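Local coordinates for protein pollen receptor-like kinase 3 (Arabidopsis thaliana, PDB 5WLS) that is a pollen receptor-like kinase with a leucine-rich-repeat extracellular domain similar to SERK co-receptors, and probably takes part in cell-surface signalling, at residues 190-195 and 200-205; 6-11 and 60-65. All coordinates share one frame; numbering follows the deposited sequence.

In the fold
Interaction 2 comes first along the chain. Residues 6-11 hold the end of helix 3-9 and the turn after it, in the N-terminal cap. The chain then runs through the antiparallel strands 35-38 and 42-47 before helix 59-63 brings 60-65 back beside 6-11, closing a loop of 48 intervening residues. From there the repeats follow one another, adding parallel strands up to 189-191. Interaction 1 closes a short loop at that far end. Only four residues separate 190-195 from 200-205. The two loops lie in series and neither nest nor cross. The centres of interactions 1 and 2 are about 40 Å apart. One joins two helices; the other folds the C-terminal tail against the end of the last strand and the loop after it.

Interaction 1 (190-195 and 200-205)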
loop_
_atom_site.group_PDB
_atom_site.type_symbol
_atom_site.label_atom_id
_atom_site.label_comp_id
_atom_site.label_asym_id
_atom_site.label_seq_id
_atom_site.Cartn_x
_atom_site.Cartn_y
_atom_site.Cartn_z
ATOM N N MET A 190 14.541 3.797 -9.809
ATOM C CA MET A 190 14.719 2.806 -8.762
ATOM C C MET A 190 15.656 3.347 -7.696
ATOM O O MET A 190 16.587 4.109 -7.984
ATOM C CB MET A 190 15.260 1.486 -9.330
ATOM C CG MET A 190 16.612 1.599 -10.021
ATOM S SD MET A 190 17.026 0.127 -10.982
ATOM C CE MET A 190 16.042 0.369 -12.454
ATOM N N LYS A 191 15.385 2.957 -6.453
ATOM C CA LYS A 191 16.181 3.402 -5.321
ATOM C C LYS A 191 16.466 2.222 -4.411
ATOM O O LYS A 191 15.550 1.461 -4.064
ATOM C CB LYS A 191 15.488 4.520 -4.541
ATOM C CG LYS A 191 15.403 5.825 -5.318
ATOM C CD LYS A 191 14.617 6.889 -4.568
ATOM C CE LYS A 191 14.461 8.148 -5.413
ATOM N NZ LYS A 191 13.542 9.143 -4.795
ATOM N N PHE A 192 17.752 2.094 -4.011
ATOM C CA PHE A 192 18.175 0.961 -3.193
ATOM C C PHE A 192 19.137 1.338 -2.061
ATOM O O PHE A 192 19.585 0.427 -1.326
ATOM C CB PHE A 192 18.801 -0.133 -4.062
ATOM C CG PHE A 192 17.874 -0.683 -5.143
ATOM C CD1 PHE A 192 16.869 -1.614 -4.875
ATOM C CD2 PHE A 192 18.043 -0.264 -6.450
ATOM C CE1 PHE A 192 16.073 -2.094 -5.899
ATOM C CE2 PHE A 192 17.251 -0.731 -7.468
ATOM C CZ PHE A 192 16.262 -1.649 -7.194
ATOM N N GLU A 193 19.406 2.648 -1.851
ATOM C CA GLU A 193 20.351 3.095 -0.807
ATOM C C GLU A 193 19.981 2.546 0.557
ATOM O O GLU A 193 18.852 2.116 0.824
ATOM C CB GLU A 193 20.416 4.629 -0.554
ATOM C CG GLU A 193 20.396 5.496 -1.756
ATOM C CD GLU A 193 18.904 5.602 -2.177
ATOM O OE1 GLU A 193 18.690 5.029 -3.246
ATOM O OE2 GLU A 193 18.061 6.253 -1.472
ATOM N N GLY A 194 20.971 2.598 1.436
ATOM C CA GLY A 194 20.699 2.313 2.816
ATOM C C GLY A 194 20.340 0.888 3.051
ATOM O O GLY A 194 19.726 0.565 4.069
ATOM N N ASN A 195 20.695 0.024 2.113
ATOM C CA ASN A 195 20.474 -1.406 2.201
ATOM C C ASN A 195 21.861 -2.024 2.217
ATOM O O ASN A 195 22.346 -2.502 1.189
ATOM C CB ASN A 195 19.645 -1.906 1.037
ATOM C CG ASN A 195 18.159 -1.769 1.281
ATOM O OD1 ASN A 195 17.616 -2.369 2.204
ATOM N ND2 ASN A 195 17.493 -0.977 0.449
ATOM N N GLY A 200 25.279 -5.971 -6.400
ATOM C CA GLY A 200 24.931 -6.099 -7.808
ATOM C C GLY A 200 24.609 -4.740 -8.381
ATOM O O GLY A 200 25.442 -3.828 -8.336
ATOM N N SER A 201 23.426 -4.624 -8.978
ATOM C CA SER A 201 22.624 -3.422 -8.794
ATOM C C SER A 201 22.895 -2.281 -9.761
ATOM O O SER A 201 23.694 -2.409 -10.697
ATOM C CB SER A 201 22.845 -2.886 -7.379
ATOM O OG SER A 201 22.695 -3.892 -6.403
ATOM N N PRO A 202 22.177 -1.163 -9.590
ATOM C CA PRO A 202 22.757 0.146 -9.924
ATOM C C PRO A 202 23.762 0.636 -8.890
ATOM O O PRO A 202 24.553 1.536 -9.203
ATOM C CB PRO A 202 21.528 1.072 -9.980
ATOM C CG PRO A 202 20.481 0.365 -9.170
ATOM C CD PRO A 202 20.719 -1.093 -9.390
ATOM N N LEU A 203 23.742 0.097 -7.669
ATOM C CA LEU A 203 24.818 0.341 -6.716
ATOM C C LEU A 203 26.142 -0.172 -7.274
ATOM O O LEU A 203 26.194 -1.149 -8.027
ATOM C CB LEU A 203 24.515 -0.316 -5.372
ATOM C CG LEU A 203 23.120 -0.121 -4.770
ATOM C CD1 LEU A 203 22.964 -0.996 -3.533
ATOM C CD2 LEU A 203 22.848 1.343 -4.456
ATOM N N ASN A 204 27.233 0.480 -6.869
ATOM C CA ASN A 204 28.558 0.217 -7.420
ATOM C C ASN A 204 29.321 -0.858 -6.660
ATOM O O ASN A 204 30.551 -0.780 -6.567
ATOM C CB ASN A 204 29.362 1.516 -7.460
ATOM C CG ASN A 204 29.517 2.146 -6.095
ATOM O OD1 ASN A 204 28.909 1.692 -5.128
ATOM N ND2 ASN A 204 30.315 3.204 -6.011
ATOM N N ILE A 205 28.632 -1.864 -6.126
ATOM C CA ILE A 205 29.270 -2.910 -5.334
ATOM C C ILE A 205 28.901 -4.273 -5.908
ATOM O O ILE A 205 27.724 -4.652 -5.914
ATOM C CB ILE A 205 28.876 -2.829 -3.851
ATOM C CG1 ILE A 205 29.462 -1.568 -3.211
ATOM C CG2 ILE A 205 29.366 -4.055 -3.104
ATOM C CD1 ILE A 205 28.770 -1.164 -1.928
#
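F192 sets its CG beside the backbone N and anti to the carbonyl carbon (chi1 -59°), which carries the ring toward P202. In M190 the CG instead sits between N and the carbonyl carbon (chi1 60°), and the extended chi2 (-167°) then puts SD at the edge of the F192 ring, in its plane. Thioether and ring thus lie next to each other when P202 arrives. The proline leads with CG. This atom is 3.7 Å from F192 CD2, approaching obliquely. It is also 3.9 Å from M190 SD. P202 CD follows, 4.0 Å from F192 CE2. L203 adds a looser touch, with its CD1 4.3 Å from F192 CB.

The F192 carbonyl is held separately. N195 ND2 donates to F192 O at 3.1 Å, nearly straight, from above the carbonyl plane. The N195 side chain also bonds L169 O and L174 N of the preceding repeat, in the manner of the repeat-motif asparagine of leucine-rich repeats. The buried F192 ring packs on L169 and I178.

Residues 200-205 belong to the C-terminal cap, within the loop closed by the disulfide C199-C207. No hydrogen bond joins the two segments. The side-chain contacts are made by carbon and sulfur, so van der Waals packing and the hydrophobic effect probably hold the cap here, although P202 itself stays exposed.

Interaction 2 (6-11 and 60-65); sequences RFKRSV and EDLKDL
F7 meets D61 where helix 3-9, in the N-terminal cap of the leucine-rich-repeat domain, passes helix 59-63. The F7 CG lies beside its backbone N (chi1 -67°), and this turns the side chain toward the aspartate. The carboxylate touches F7 at two places. D61 OD2 is 3.3 Å from F7 CB. D61 OD1 stands at the ring edge, near the ring plane and 3.3 Å from F7 CD2. The carboxylate and ring planes are 51° apart. The positive rim of the ring is probably suited to this oxygen, although no hydrogen bond spans the segments. An alanine in place of D61 would probably open a gap between the helices and leave the edge of the F7 ring without its carboxylate partner.

K8 is next. Its CG is anti to the backbone N (chi1 -166°) and packs 3.8 Å from L62 CD2. A bend at chi2 then leads the amine end away from the other helix. Behind this pair, both K8 and L62 rest on I46 of strand 42-47. R9 turns to its own N-terminal region: it makes a cation-pi contact with W21, and its NH1 bonds D17 O. At S10 the chain leaves the helix in an inverse gamma turn, and V11 reaches an attached N-acetylglucosamine. S10 N bonds F7 O at 3.1 Å and, weakly, R6 O at 3.3 Å.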
loop_
_atom_site.group_PDB
_atom_site.type_symbol
_atom_site.label_atom_id
_atom_site.label_comp_id
_atom_site.label_asym_id
_atom_site.label_seq_id
_atom_site.Cartn_x
_atom_site.Cartn_y
_atom_site.Cartn_z
ATOM N N ARG A 6 -19.501 4.279 8.142
ATOM C CA ARG A 6 -19.389 4.706 9.532
ATOM C C ARG A 6 -19.200 3.531 10.491
ATOM O O ARG A 6 -18.871 3.754 11.659
ATOM C CB ARG A 6 -20.597 5.541 9.961
ATOM C CG ARG A 6 -20.293 6.347 11.228
ATOM C CD ARG A 6 -21.367 6.298 12.288
ATOM N NE ARG A 6 -21.244 7.413 13.228
ATOM C CZ ARG A 6 -21.739 7.405 14.462
ATOM N NH1 ARG A 6 -22.392 6.343 14.909
ATOM N NH2 ARG A 6 -21.582 8.462 15.251
ATOM N N PHE A 7 -19.320 2.289 10.012
ATOM C CA PHE A 7 -18.663 1.176 10.693
ATOM C C PHE A 7 -17.169 1.421 10.729
ATOM O O PHE A 7 -16.525 1.292 11.774
ATOM C CB PHE A 7 -18.923 -0.161 9.981
ATOM C CG PHE A 7 -20.347 -0.650 10.022
ATOM C CD1 PHE A 7 -21.291 -0.088 10.867
ATOM C CD2 PHE A 7 -20.726 -1.713 9.216
ATOM C CE1 PHE A 7 -22.590 -0.564 10.870
ATOM C CE2 PHE A 7 -22.016 -2.195 9.226
ATOM C CZ PHE A 7 -22.950 -1.620 10.057
ATOM N N LYS A 8 -16.609 1.795 9.577
ATOM C CA LYS A 8 -15.168 1.952 9.459
ATOM C C LYS A 8 -14.676 3.150 10.259
ATOM O O LYS A 8 -13.592 3.103 10.854
ATOM C CB LYS A 8 -14.788 2.089 7.986
ATOM C CG LYS A 8 -13.313 1.934 7.705
ATOM C CD LYS A 8 -12.663 3.289 7.516
ATOM C CE LYS A 8 -11.206 3.147 7.135
ATOM N NZ LYS A 8 -10.556 4.477 7.005
ATOM N N ARG A 9 -15.454 4.231 10.292
ATOM C CA ARG A 9 -15.070 5.370 11.119
ATOM C C ARG A 9 -15.058 5.033 12.605
ATOM O O ARG A 9 -14.257 5.604 13.357
ATOM C CB ARG A 9 -16.022 6.536 10.864
ATOM C CG ARG A 9 -15.807 7.694 11.791
ATOM C CD ARG A 9 -15.925 9.000 11.061
ATOM N NE ARG A 9 -14.860 9.238 10.089
ATOM C CZ ARG A 9 -13.917 10.160 10.238
ATOM N NH1 ARG A 9 -13.871 10.882 11.343
ATOM N NH2 ARG A 9 -12.997 10.332 9.304
ATOM N N SER A 10 -15.891 4.089 13.029
ATOM C CA SER A 10 -16.093 3.812 14.446
ATOM C C SER A 10 -15.110 2.764 14.955
ATOM O O SER A 10 -15.505 1.749 15.525
ATOM C CB SER A 10 -17.531 3.375 14.683
ATOM O OG SER A 10 -17.800 3.198 16.064
ATOM N N VAL A 11 -13.816 2.989 14.738
ATOM C CA VAL A 11 -12.817 2.121 15.347
ATOM C C VAL A 11 -12.046 2.878 16.430
ATOM O O VAL A 11 -12.298 2.668 17.621
ATOM C CB VAL A 11 -11.912 1.470 14.277
ATOM C CG1 VAL A 11 -11.103 2.479 13.443
ATOM C CG2 VAL A 11 -11.018 0.457 14.944
ATOM N N GLU A 60 -13.989 -6.162 6.057
ATOM C CA GLU A 60 -15.332 -6.595 5.684
ATOM C C GLU A 60 -16.269 -5.406 5.514
ATOM O O GLU A 60 -17.189 -5.451 4.690
ATOM C CB GLU A 60 -15.890 -7.566 6.725
ATOM C CG GLU A 60 -15.103 -8.862 6.865
ATOM C CD GLU A 60 -15.156 -9.723 5.614
ATOM O OE1 GLU A 60 -16.172 -9.667 4.891
ATOM O OE2 GLU A 60 -14.180 -10.461 5.360
ATOM N N ASP A 61 -16.049 -4.331 6.279
ATOM C CA ASP A 61 -16.789 -3.094 6.051
ATOM C C ASP A 61 -16.483 -2.513 4.675
ATOM O O ASP A 61 -17.391 -2.073 3.961
ATOM C CB ASP A 61 -16.465 -2.073 7.143
ATOM C CG ASP A 61 -16.945 -2.512 8.512
ATOM O OD1 ASP A 61 -17.930 -3.276 8.582
ATOM O OD2 ASP A 61 -16.342 -2.086 9.518
ATOM N N LEU A 62 -15.206 -2.507 4.281
ATOM C CA LEU A 62 -14.833 -1.921 2.997
ATOM C C LEU A 62 -15.237 -2.798 1.820
ATOM O O LEU A 62 -15.320 -2.297 0.693
ATOM C CB LEU A 62 -13.325 -1.659 2.945
ATOM C CG LEU A 62 -12.670 -0.809 4.037
ATOM C CD1 LEU A 62 -11.173 -0.693 3.779
ATOM C CD2 LEU A 62 -13.311 0.568 4.135
ATOM N N LYS A 63 -15.488 -4.090 2.047
ATOM C CA LYS A 63 -15.980 -4.949 0.977
ATOM C C LYS A 63 -17.401 -4.600 0.563
ATOM O O LYS A 63 -17.804 -4.924 -0.558
ATOM C CB LYS A 63 -15.921 -6.420 1.396
ATOM C CG LYS A 63 -14.557 -7.068 1.229
ATOM C CD LYS A 63 -14.498 -8.413 1.935
ATOM C CE LYS A 63 -15.175 -9.502 1.113
ATOM N NZ LYS A 63 -14.991 -10.852 1.717
ATOM N N ASP A 64 -18.163 -3.946 1.437
ATOM C CA ASP A 64 -19.531 -3.567 1.118
ATOM C C ASP A 64 -19.612 -2.294 0.274
ATOM O O ASP A 64 -20.721 -1.824 -0.001
ATOM C CB ASP A 64 -20.342 -3.411 2.408
ATOM C CG ASP A 64 -20.457 -4.693 3.195
ATOM O OD1 ASP A 64 -20.380 -5.781 2.588
ATOM O OD2 ASP A 64 -20.618 -4.606 4.433
ATOM N N LEU A 65 -18.467 -1.729 -0.142
ATOM C CA LEU A 65 -18.394 -0.689 -1.163
ATOM C C LEU A 65 -17.932 -1.321 -2.464
ATOM O O LEU A 65 -16.728 -1.570 -2.635
ATOM C CB LEU A 65 -17.439 0.435 -0.747
ATOM C CG LEU A 65 -17.593 1.042 0.639
ATOM C CD1 LEU A 65 -16.441 1.977 0.974
ATOM C CD2 LEU A 65 -18.872 1.881 0.476
#